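Local coordinates for putative exported protein (PDB 4JGB), which is of uncertain function, has a Rossmann-type NAD(P)-binding fold and may be an NAD(P)-dependent oxidoreductase, possibly acting on CH-NH groups, at residues A[110-121]-A[131-139]; A[166-177]-A[203-213]. All coordinates share one frame; numbering follows the deposited sequence.

Contact 1 of 2, residues A[110-121]-A[131-139]; sequences TLEVAPGKQLVD and AVALAHRDA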
loop_
_atom_site.group_PDB
_atom_site.type_symbol
_atom_site.label_atom_id
_atom_site.label_comp_id
_atom_site.label_asym_id
_atom_site.label_seq_id
_atom_site.Cartn_x
_atom_site.Cartn_y
_atom_site.Cartn_z
ATOM N N THR A 110 -4.129 -11.165 4.743
ATOM C CA THR A 110 -3.709 -10.805 6.108
ATOM C C THR A 110 -4.847 -10.251 6.977
ATOM O O THR A 110 -4.656 -9.977 8.173
ATOM C CB THR A 110 -2.603 -9.716 6.115
ATOM O OG1 THR A 110 -3.159 -8.445 5.731
ATOM C CG2 THR A 110 -1.526 -10.040 5.159
ATOM N N LEU A 111 -6.022 -10.027 6.389
ATOM C CA LEU A 111 -7.064 -9.330 7.137
ATOM C C LEU A 111 -7.511 -10.242 8.291
ATOM O O LEU A 111 -7.704 -11.455 8.119
ATOM C CB LEU A 111 -8.239 -8.924 6.238
ATOM C CG LEU A 111 -7.973 -7.912 5.100
ATOM C CD1 LEU A 111 -9.224 -7.753 4.253
ATOM C CD2 LEU A 111 -7.530 -6.557 5.657
ATOM N N GLU A 112 -7.654 -9.660 9.467
ATOM C CA GLU A 112 -7.973 -10.436 10.654
ATOM C C GLU A 112 -9.453 -10.779 10.702
ATOM O O GLU A 112 -10.285 -9.887 10.602
ATOM C CB GLU A 112 -7.573 -9.629 11.879
ATOM C CG GLU A 112 -7.897 -10.313 13.181
ATOM C CD GLU A 112 -7.217 -9.629 14.330
ATOM O OE1 GLU A 112 -6.002 -9.794 14.467
ATOM O OE2 GLU A 112 -7.906 -8.906 15.072
ATOM N N VAL A 113 -9.795 -12.060 10.856
ATOM C CA VAL A 113 -11.214 -12.461 10.912
ATOM C C VAL A 113 -11.688 -12.676 12.350
ATOM O O VAL A 113 -12.873 -12.660 12.607
ATOM C CB VAL A 113 -11.529 -13.723 10.059
ATOM C CG1 VAL A 113 -11.256 -13.471 8.584
ATOM C CG2 VAL A 113 -10.750 -14.948 10.545
ATOM N N ALA A 114 -10.740 -12.892 13.262
ATOM C CA ALA A 114 -10.958 -13.118 14.695
ATOM C C ALA A 114 -9.583 -12.897 15.321
ATOM O O ALA A 114 -8.584 -13.022 14.619
ATOM C CB ALA A 114 -11.435 -14.548 14.960
ATOM N N PRO A 115 -9.518 -12.559 16.628
ATOM C CA PRO A 115 -8.230 -12.451 17.338
ATOM C C PRO A 115 -7.202 -13.480 16.878
ATOM O O PRO A 115 -7.440 -14.665 17.001
ATOM C CB PRO A 115 -8.636 -12.732 18.787
ATOM C CG PRO A 115 -9.968 -12.059 18.877
ATOM C CD PRO A 115 -10.637 -12.194 17.526
ATOM N N GLY A 116 -6.101 -13.020 16.313
ATOM C CA GLY A 116 -5.018 -13.912 15.890
ATOM C C GLY A 116 -5.305 -14.799 14.692
ATOM O O GLY A 116 -4.488 -15.685 14.368
ATOM N N LYS A 117 -6.443 -14.560 14.031
ATOM C CA LYS A 117 -6.890 -15.377 12.869
ATOM C C LYS A 117 -7.055 -14.530 11.620
ATOM O O LYS A 117 -7.842 -13.588 11.615
ATOM C CB LYS A 117 -8.205 -16.095 13.157
ATOM C CG LYS A 117 -8.051 -17.252 14.108
ATOM C CD LYS A 117 -9.383 -17.871 14.496
ATOM C CE LYS A 117 -9.265 -18.491 15.878
ATOM N NZ LYS A 117 -7.829 -18.761 16.186
ATOM N N GLN A 118 -6.305 -14.891 10.579
ATOM C CA GLN A 118 -6.293 -14.190 9.313
ATOM C C GLN A 118 -7.106 -14.898 8.201
ATOM O O GLN A 118 -7.270 -16.119 8.213
ATOM C CB GLN A 118 -4.865 -13.999 8.850
ATOM C CG GLN A 118 -4.080 -12.977 9.694
ATOM C CD GLN A 118 -2.666 -12.738 9.175
ATOM O OE1 GLN A 118 -2.190 -13.442 8.264
ATOM N NE2 GLN A 118 -1.986 -11.717 9.739
ATOM N N LEU A 119 -7.585 -14.103 7.242
ATOM C CA LEU A 119 -8.358 -14.610 6.127
ATOM C C LEU A 119 -7.684 -15.788 5.376
ATOM O O LEU A 119 -8.347 -16.766 5.012
ATOM C CB LEU A 119 -8.685 -13.470 5.145
ATOM C CG LEU A 119 -9.614 -13.817 3.966
ATOM C CD1 LEU A 119 -10.972 -14.338 4.396
ATOM C CD2 LEU A 119 -9.742 -12.597 3.053
ATOM N N VAL A 120 -6.372 -15.683 5.146
ATOM C CA VAL A 120 -5.653 -16.718 4.371
ATOM C C VAL A 120 -5.849 -18.096 5.008
ATOM O O VAL A 120 -5.858 -19.117 4.308
ATOM C CB VAL A 120 -4.145 -16.411 4.259
ATOM C CG1 VAL A 120 -3.499 -16.340 5.647
ATOM C CG2 VAL A 120 -3.435 -17.458 3.379
ATOM N N ASP A 121 -6.057 -18.124 6.329
ATOM C CA ASP A 121 -6.178 -19.417 7.011
ATOM C C ASP A 121 -7.612 -19.929 7.125
ATOM O O ASP A 121 -7.816 -20.966 7.755
ATOM C CB ASP A 121 -5.499 -19.399 8.382
ATOM C CG ASP A 121 -4.010 -19.238 8.267
ATOM O OD1 ASP A 121 -3.438 -19.855 7.326
ATOM O OD2 ASP A 121 -3.420 -18.462 9.056
ATOM N N ALA A 131 0.205 -18.028 -1.485
ATOM C CA ALA A 131 1.640 -17.730 -1.438
ATOM C C ALA A 131 1.852 -16.223 -1.243
ATOM O O ALA A 131 2.614 -15.815 -0.363
ATOM C CB ALA A 131 2.324 -18.215 -2.713
ATOM N N VAL A 132 1.179 -15.396 -2.038
ATOM C CA VAL A 132 1.268 -13.940 -1.823
ATOM C C VAL A 132 0.662 -13.504 -0.486
ATOM O O VAL A 132 1.165 -12.586 0.126
ATOM C CB VAL A 132 0.694 -13.056 -2.967
ATOM C CG1 VAL A 132 1.312 -13.411 -4.317
ATOM C CG2 VAL A 132 -0.834 -13.092 -3.012
ATOM N N ALA A 133 -0.394 -14.164 -0.021
ATOM C CA ALA A 133 -0.973 -13.749 1.260
ATOM C C ALA A 133 0.021 -13.968 2.406
ATOM O O ALA A 133 0.145 -13.119 3.286
ATOM C CB ALA A 133 -2.297 -14.477 1.531
ATOM N N LEU A 134 0.721 -15.112 2.354
ATOM C CA LEU A 134 1.773 -15.454 3.310
ATOM C C LEU A 134 2.929 -14.454 3.259
ATOM O O LEU A 134 3.429 -14.065 4.293
ATOM C CB LEU A 134 2.352 -16.875 3.058
ATOM C CG LEU A 134 1.394 -18.058 3.175
ATOM C CD1 LEU A 134 2.073 -19.395 2.859
ATOM C CD2 LEU A 134 0.749 -18.063 4.543
ATOM N N ALA A 135 3.391 -14.122 2.059
ATOM C CA ALA A 135 4.416 -13.076 1.878
ATOM C C ALA A 135 3.954 -11.731 2.484
ATOM O O ALA A 135 4.739 -11.062 3.177
ATOM C CB ALA A 135 4.742 -12.910 0.405
ATOM N N HIS A 136 2.685 -11.340 2.268
ATOM C CA HIS A 136 2.206 -10.114 2.932
ATOM C C HIS A 136 2.255 -10.241 4.450
ATOM O O HIS A 136 2.654 -9.286 5.132
ATOM C CB HIS A 136 0.794 -9.706 2.483
ATOM C CG HIS A 136 0.762 -9.172 1.100
ATOM N ND1 HIS A 136 1.424 -8.014 0.742
ATOM C CD2 HIS A 136 0.201 -9.652 -0.027
ATOM C CE1 HIS A 136 1.244 -7.791 -0.546
ATOM N NE2 HIS A 136 0.498 -8.769 -1.034
ATOM N N ARG A 137 1.866 -11.414 4.962
ATOM C CA ARG A 137 1.915 -11.666 6.396
ATOM C C ARG A 137 3.289 -11.407 6.977
ATOM O O ARG A 137 3.389 -10.774 8.020
ATOM C CB ARG A 137 1.499 -13.090 6.743
ATOM C CG ARG A 137 1.883 -13.491 8.172
ATOM C CD ARG A 137 1.584 -14.964 8.439
ATOM N NE ARG A 137 0.138 -15.208 8.486
ATOM C CZ ARG A 137 -0.422 -16.416 8.463
ATOM N NH1 ARG A 137 0.337 -17.505 8.388
ATOM N NH2 ARG A 137 -1.745 -16.530 8.490
ATOM N N ASP A 138 4.330 -11.901 6.299
ATOM C CA ASP A 138 5.721 -11.676 6.725
ATOM C C ASP A 138 6.187 -10.223 6.574
ATOM O O ASP A 138 6.911 -9.720 7.414
ATOM C CB ASP A 138 6.662 -12.590 5.948
ATOM C CG ASP A 138 6.417 -14.072 6.228
ATOM O OD1 ASP A 138 5.687 -14.413 7.213
ATOM O OD2 ASP A 138 6.957 -14.885 5.439
ATOM N N ALA A 139 5.791 -9.568 5.486
ATOM C CA ALA A 139 6.020 -8.132 5.304
ATOM C C ALA A 139 5.439 -7.361 6.494
ATOM O O ALA A 139 6.133 -6.564 7.128
ATOM C CB ALA A 139 5.414 -7.646 3.996
HETATM O O HOH W 1 -0.796 -20.001 7.849
#

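Contact 2 of 2, residues A[166-177]-A[203-213]; sequences TGRFRTGAGRLI and RFIRQAATAAY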
loop_
_atom_site.group_PDB
_atom_site.type_symbol
_atom_site.label_atom_id
_atom_site.label_comp_id
_atom_site.label_asym_id
_atom_site.label_seq_id
_atom_site.Cartn_x
_atom_site.Cartn_y
_atom_site.Cartn_z
ATOM N N THR A 166 -16.858 6.629 -5.418
ATOM C CA THR A 166 -18.002 7.148 -4.636
ATOM C C THR A 166 -17.564 7.986 -3.432
ATOM O O THR A 166 -18.311 8.870 -2.954
ATOM C CB THR A 166 -18.883 6.018 -4.080
ATOM O OG1 THR A 166 -18.201 5.380 -2.998
ATOM C CG2 THR A 166 -19.256 4.984 -5.184
ATOM N N GLY A 167 -16.384 7.651 -2.901
ATOM C CA GLY A 167 -15.868 8.295 -1.691
ATOM C C GLY A 167 -16.596 7.825 -0.443
ATOM O O GLY A 167 -16.431 8.425 0.629
ATOM N N ARG A 168 -17.391 6.757 -0.591
ATOM C CA ARG A 168 -18.169 6.164 0.501
ATOM C C ARG A 168 -17.788 4.692 0.725
ATOM O O ARG A 168 -18.046 3.832 -0.112
ATOM C CB ARG A 168 -19.680 6.309 0.248
ATOM C CG ARG A 168 -20.163 7.766 0.205
ATOM C CD ARG A 168 -21.674 7.914 0.002
ATOM N NE ARG A 168 -22.167 7.173 -1.167
ATOM C CZ ARG A 168 -22.290 7.668 -2.409
ATOM N NH1 ARG A 168 -21.968 8.933 -2.678
ATOM N NH2 ARG A 168 -22.758 6.897 -3.400
ATOM N N PHE A 169 -17.176 4.426 1.864
ATOM C CA PHE A 169 -16.623 3.111 2.171
ATOM C C PHE A 169 -16.283 3.108 3.658
ATOM O O PHE A 169 -16.121 4.197 4.294
ATOM C CB PHE A 169 -15.356 2.825 1.310
ATOM C CG PHE A 169 -14.333 3.949 1.337
ATOM C CD1 PHE A 169 -13.438 4.055 2.373
ATOM C CD2 PHE A 169 -14.330 4.940 0.337
ATOM C CE1 PHE A 169 -12.524 5.115 2.421
ATOM C CE2 PHE A 169 -13.433 5.991 0.382
ATOM C CZ PHE A 169 -12.531 6.079 1.432
ATOM N N ARG A 170 -16.173 1.906 4.228
ATOM C CA ARG A 170 -15.732 1.757 5.610
ATOM C C ARG A 170 -14.224 1.508 5.645
ATOM O O ARG A 170 -13.652 0.969 4.685
ATOM C CB ARG A 170 -16.473 0.606 6.284
ATOM C CG ARG A 170 -17.992 0.860 6.375
ATOM C CD ARG A 170 -18.691 -0.325 7.020
ATOM N NE ARG A 170 -18.905 -1.453 6.112
ATOM C CZ ARG A 170 -19.347 -2.647 6.496
ATOM N NH1 ARG A 170 -19.594 -2.897 7.786
ATOM N NH2 ARG A 170 -19.534 -3.597 5.595
ATOM N N THR A 171 -13.613 1.845 6.784
ATOM C CA THR A 171 -12.202 1.646 7.050
ATOM C C THR A 171 -12.038 1.163 8.493
ATOM O O THR A 171 -12.912 1.393 9.331
ATOM C CB THR A 171 -11.416 2.971 6.944
ATOM O OG1 THR A 171 -12.042 3.941 7.783
ATOM C CG2 THR A 171 -11.392 3.479 5.517
ATOM N N GLY A 172 -10.904 0.508 8.767
ATOM C CA GLY A 172 -10.572 -0.030 10.090
ATOM C C GLY A 172 -9.149 -0.568 10.125
ATOM O O GLY A 172 -8.471 -0.636 9.090
ATOM N N ALA A 173 -8.681 -0.963 11.305
ATOM C CA ALA A 173 -7.262 -1.290 11.473
ATOM C C ALA A 173 -6.958 -2.753 11.088
ATOM O O ALA A 173 -6.636 -3.577 11.934
ATOM C CB ALA A 173 -6.823 -0.979 12.909
ATOM N N GLY A 174 -7.131 -3.076 9.815
ATOM C CA GLY A 174 -6.772 -4.391 9.287
ATOM C C GLY A 174 -7.590 -5.640 9.634
ATOM O O GLY A 174 -7.101 -6.783 9.437
ATOM N N ARG A 175 -8.805 -5.456 10.149
ATOM C CA ARG A 175 -9.753 -6.572 10.290
ATOM C C ARG A 175 -10.650 -6.683 9.055
ATOM O O ARG A 175 -10.866 -5.692 8.355
ATOM C CB ARG A 175 -10.573 -6.416 11.589
ATOM C CG ARG A 175 -9.656 -6.475 12.809
ATOM C CD ARG A 175 -10.151 -5.735 14.046
ATOM N NE ARG A 175 -9.236 -5.993 15.172
ATOM C CZ ARG A 175 -8.141 -5.282 15.479
ATOM N NH1 ARG A 175 -7.799 -4.202 14.789
ATOM N NH2 ARG A 175 -7.395 -5.639 16.520
ATOM N N LEU A 176 -11.142 -7.885 8.771
ATOM C CA LEU A 176 -12.047 -8.100 7.644
ATOM C C LEU A 176 -13.295 -7.233 7.811
ATOM O O LEU A 176 -13.828 -7.148 8.907
ATOM C CB LEU A 176 -12.507 -9.577 7.609
ATOM C CG LEU A 176 -13.289 -9.997 6.353
ATOM C CD1 LEU A 176 -12.457 -9.775 5.107
ATOM C CD2 LEU A 176 -13.745 -11.441 6.419
ATOM N N ILE A 177 -13.718 -6.585 6.731
ATOM C CA ILE A 177 -14.954 -5.787 6.676
ATOM C C ILE A 177 -15.835 -6.420 5.585
ATOM O O ILE A 177 -15.435 -6.477 4.407
ATOM C CB ILE A 177 -14.673 -4.287 6.358
ATOM C CG1 ILE A 177 -13.872 -3.628 7.495
ATOM C CG2 ILE A 177 -15.986 -3.534 6.122
ATOM C CD1 ILE A 177 -13.160 -2.331 7.154
ATOM N N ARG A 203 -4.476 7.984 10.458
ATOM C CA ARG A 203 -5.362 7.315 11.403
ATOM C C ARG A 203 -4.802 5.947 11.841
ATOM O O ARG A 203 -5.184 5.434 12.898
ATOM C CB ARG A 203 -6.788 7.167 10.850
ATOM C CG ARG A 203 -7.645 8.437 10.909
ATOM C CD ARG A 203 -8.931 8.259 10.108
ATOM N NE ARG A 203 -9.802 7.305 10.774
ATOM C CZ ARG A 203 -10.508 6.350 10.183
ATOM N NH1 ARG A 203 -10.506 6.196 8.841
ATOM N NH2 ARG A 203 -11.243 5.546 10.948
ATOM N N PHE A 204 -3.844 5.413 11.082
ATOM C CA PHE A 204 -3.406 4.021 11.237
ATOM C C PHE A 204 -1.884 3.945 11.251
ATOM O O PHE A 204 -1.297 3.200 10.470
ATOM C CB PHE A 204 -3.980 3.167 10.076
ATOM C CG PHE A 204 -5.492 3.150 10.021
ATOM C CD1 PHE A 204 -6.227 2.443 10.978
ATOM C CD2 PHE A 204 -6.178 3.827 9.025
ATOM C CE1 PHE A 204 -7.621 2.430 10.956
ATOM C CE2 PHE A 204 -7.575 3.822 9.003
ATOM C CZ PHE A 204 -8.300 3.117 9.960
ATOM N N ILE A 205 -1.260 4.759 12.110
ATOM C CA ILE A 205 0.200 4.842 12.236
ATOM C C ILE A 205 0.701 3.591 12.928
ATOM O O ILE A 205 0.202 3.214 13.992
ATOM C CB ILE A 205 0.639 6.107 13.031
ATOM C CG1 ILE A 205 0.149 7.385 12.325
ATOM C CG2 ILE A 205 2.162 6.151 13.264
ATOM C CD1 ILE A 205 0.715 7.611 10.941
ATOM N N ARG A 206 1.665 2.940 12.287
ATOM C CA ARG A 206 2.195 1.652 12.713
ATOM C C ARG A 206 1.117 0.583 12.901
ATOM O O ARG A 206 1.223 -0.258 13.767
ATOM C CB ARG A 206 3.108 1.808 13.943
ATOM C CG ARG A 206 4.450 2.438 13.580
ATOM C CD ARG A 206 5.346 2.578 14.810
ATOM N NE ARG A 206 4.808 3.579 15.734
ATOM C CZ ARG A 206 4.914 4.895 15.565
ATOM N NH1 ARG A 206 5.517 5.395 14.483
ATOM N NH2 ARG A 206 4.383 5.726 16.462
ATOM N N GLN A 207 0.084 0.626 12.057
ATOM C CA GLN A 207 -1.018 -0.325 12.128
ATOM C C GLN A 207 -1.298 -0.814 10.725
ATOM O O GLN A 207 -0.956 -0.142 9.733
ATOM C CB GLN A 207 -2.290 0.335 12.717
ATOM C CG GLN A 207 -2.163 0.783 14.176
ATOM C CD GLN A 207 -3.429 1.443 14.743
ATOM O OE1 GLN A 207 -4.267 1.924 14.009
ATOM N NE2 GLN A 207 -3.548 1.466 16.083
ATOM N N ALA A 208 -1.900 -1.995 10.645
ATOM C CA ALA A 208 -2.583 -2.426 9.421
ATOM C C ALA A 208 -3.816 -1.555 9.281
ATOM O O ALA A 208 -4.332 -1.005 10.285
ATOM C CB ALA A 208 -2.978 -3.904 9.521
ATOM N N ALA A 209 -4.284 -1.429 8.041
ATOM C CA ALA A 209 -5.430 -0.608 7.691
ATOM C C ALA A 209 -6.064 -1.266 6.497
ATOM O O ALA A 209 -5.356 -1.870 5.691
ATOM C CB ALA A 209 -4.947 0.786 7.278
ATOM N N THR A 210 -7.359 -1.078 6.325
ATOM C CA THR A 210 -8.077 -1.628 5.170
ATOM C C THR A 210 -9.356 -0.820 4.927
ATOM O O THR A 210 -9.822 -0.106 5.833
ATOM C CB THR A 210 -8.474 -3.093 5.421
ATOM O OG1 THR A 210 -8.744 -3.737 4.182
ATOM C CG2 THR A 210 -9.716 -3.192 6.365
ATOM N N ALA A 211 -9.912 -0.945 3.725
ATOM C CA ALA A 211 -11.151 -0.261 3.328
ATOM C C ALA A 211 -12.038 -1.250 2.566
ATOM O O ALA A 211 -11.543 -2.172 1.899
ATOM C CB ALA A 211 -10.849 0.955 2.463
ATOM N N ALA A 212 -13.348 -1.104 2.689
ATOM C CA ALA A 212 -14.275 -1.968 1.943
ATOM C C ALA A 212 -15.633 -1.379 2.111
ATOM O O ALA A 212 -15.808 -0.629 3.052
ATOM C CB ALA A 212 -14.252 -3.398 2.499
ATOM N N TYR A 213 -16.590 -1.694 1.220
ATOM C CA TYR A 213 -17.957 -1.174 1.412
ATOM C C TYR A 213 -18.591 -1.811 2.649
ATOM O O TYR A 213 -18.377 -3.010 2.904
ATOM C CB TYR A 213 -18.835 -1.343 0.160
ATOM C CG TYR A 213 -18.173 -0.671 -0.998
ATOM C CD1 TYR A 213 -17.987 0.721 -1.001
ATOM C CD2 TYR A 213 -17.671 -1.411 -2.059
ATOM C CE1 TYR A 213 -17.328 1.351 -2.030
ATOM C CE2 TYR A 213 -17.022 -0.794 -3.106
ATOM C CZ TYR A 213 -16.844 0.568 -3.089
ATOM O OH TYR A 213 -16.194 1.140 -4.122
ATOM O OXT TYR A 213 -19.313 -1.148 3.400
HETATM O O HOH W 2 -13.173 3.642 11.000
#

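Contact 1 of 2, residues A[110-121]-A[131-139]
The guanidinium of Arg137 meets its polar partners at its edges: Gln118 OE1 and Asp121 OD2 both lie close to its plane, and water 1 sits at the rim as well. Val120 CG1 approaches obliquely, 3.3 Å from Arg137 NH2. Gln118 OE1 takes two N-H groups side-on, from Arg137 NE at 2.9 Å and from Arg137 NH2 at 3.1 Å. Both nitrogens stand above the same face of the amide, whose plane is turned 44° from the guanidinium. Arg137 NH2 also makes a salt bridge to Asp121 OD2 at 2.6 Å, meeting the carboxylate from above its plane. Water 1 widens this link, donating to Asp121 OD1 while accepting from Arg137 NH1. The head is therefore held against rotation along much of its rim. Its position follows from Arg137 CG lying anti to the backbone N (chi1 165°) and a bend at chi3 (-69°), which carry the guanidinium toward Gln118 and Asp121.

Beneath this partly exposed polar layer the packing is apolar and buried. Val120 CG2 rests on Ala133 CB at 3.7 Å, and Thr110 CG2 lies 3.6 Å from His136 CB, the two side chains crossing at about a right angle. Thr110 OG1 instead bonds to Gly107 O, while helix 83-97 and strand 150-155 flank the same helix near His136. Within 110-121, a type II turn from Ala114 to Lys117 and a classic beta bulge, Val113 and Ala114 facing Lys117, shape a short hairpin. This excursion leaves the sheet after strand 101-105 and docks on helix 130-143, the connecting helix of a Rossmann-type beta-alpha-beta crossover to strand 150-155.

Contact 2 of 2, residues A[166-177]-A[203-213]
Thr210 and Gly172 lock the backbones together through a reciprocal pair of hydrogen bonds, with Thr210 N to Gly172 O at 3.0 Å; Arg170 and Ala212 repeat the pattern. Thr171 and Ala211 form the non-hydrogen-bonded pair between them, 4.3 Å apart at their CA atoms. The tight side lies where the chain doubles back after Ala173, the centre of an inverse gamma turn. Ile177 CD1 packs at 3.6 Å on Thr210 CG2, the two side chains sliding past each other in opposite directions, and Ile177 CB lies over Ala212 CB. Gly174, with positive phi, brings its CA to 3.8 Å from Ala208 CB. Thr210 OG1, anti to the backbone N (chi1 -160°), bonds to Ser155 O, while CG2 faces Ile177. Phe169 packs on Ala211 and on Ile193 and Ala194 of helix 188-201.

The solvent side relies on polar bonds from long side chains rather than close packing. Arg170 grips the C-terminal carboxylate of Tyr213 side-on, NE to OXT at 2.8 Å and NH2 to O at 3.0 Å; NH2 also bonds to Val178 O, and Ile177 CG2 covers the centre of one guanidinium face. Farther along, exposed Arg203 sends NH1 almost straight (174°) to Thr171 OG1 at 2.9 Å. Phe204 CZ sits over one face of the Arg203 guanidinium, off-centre toward the rim, and water 2 joins Arg203 NH2 to Thr171 O. The pairing adds strand 170-172 as an antiparallel edge to strand 207-212, closing one side of an otherwise parallel Rossmann-type sheet.

Overall arrangement
Contact 1 and contact 2 both join buried apolar packing to a polar, partly exposed rim, but their frameworks differ. In contact 1 a hairpin excursion meets a helix and side chains do all the bonding, centred on one arginine. In contact 2 two strands of the main sheet pair through their backbones, and its arginines bind the chain's terminal carboxylate and a threonine hydroxyl. Their centres lie about 15 Å apart, yet they touch directly: Glu112 makes probable backbone hydrogen bonds to Gly174 and Leu176, and Leu111 packs on Thr210. The hairpin of contact 1 thus bridges helix 130-143 and the loop that follows edge strand 170-172.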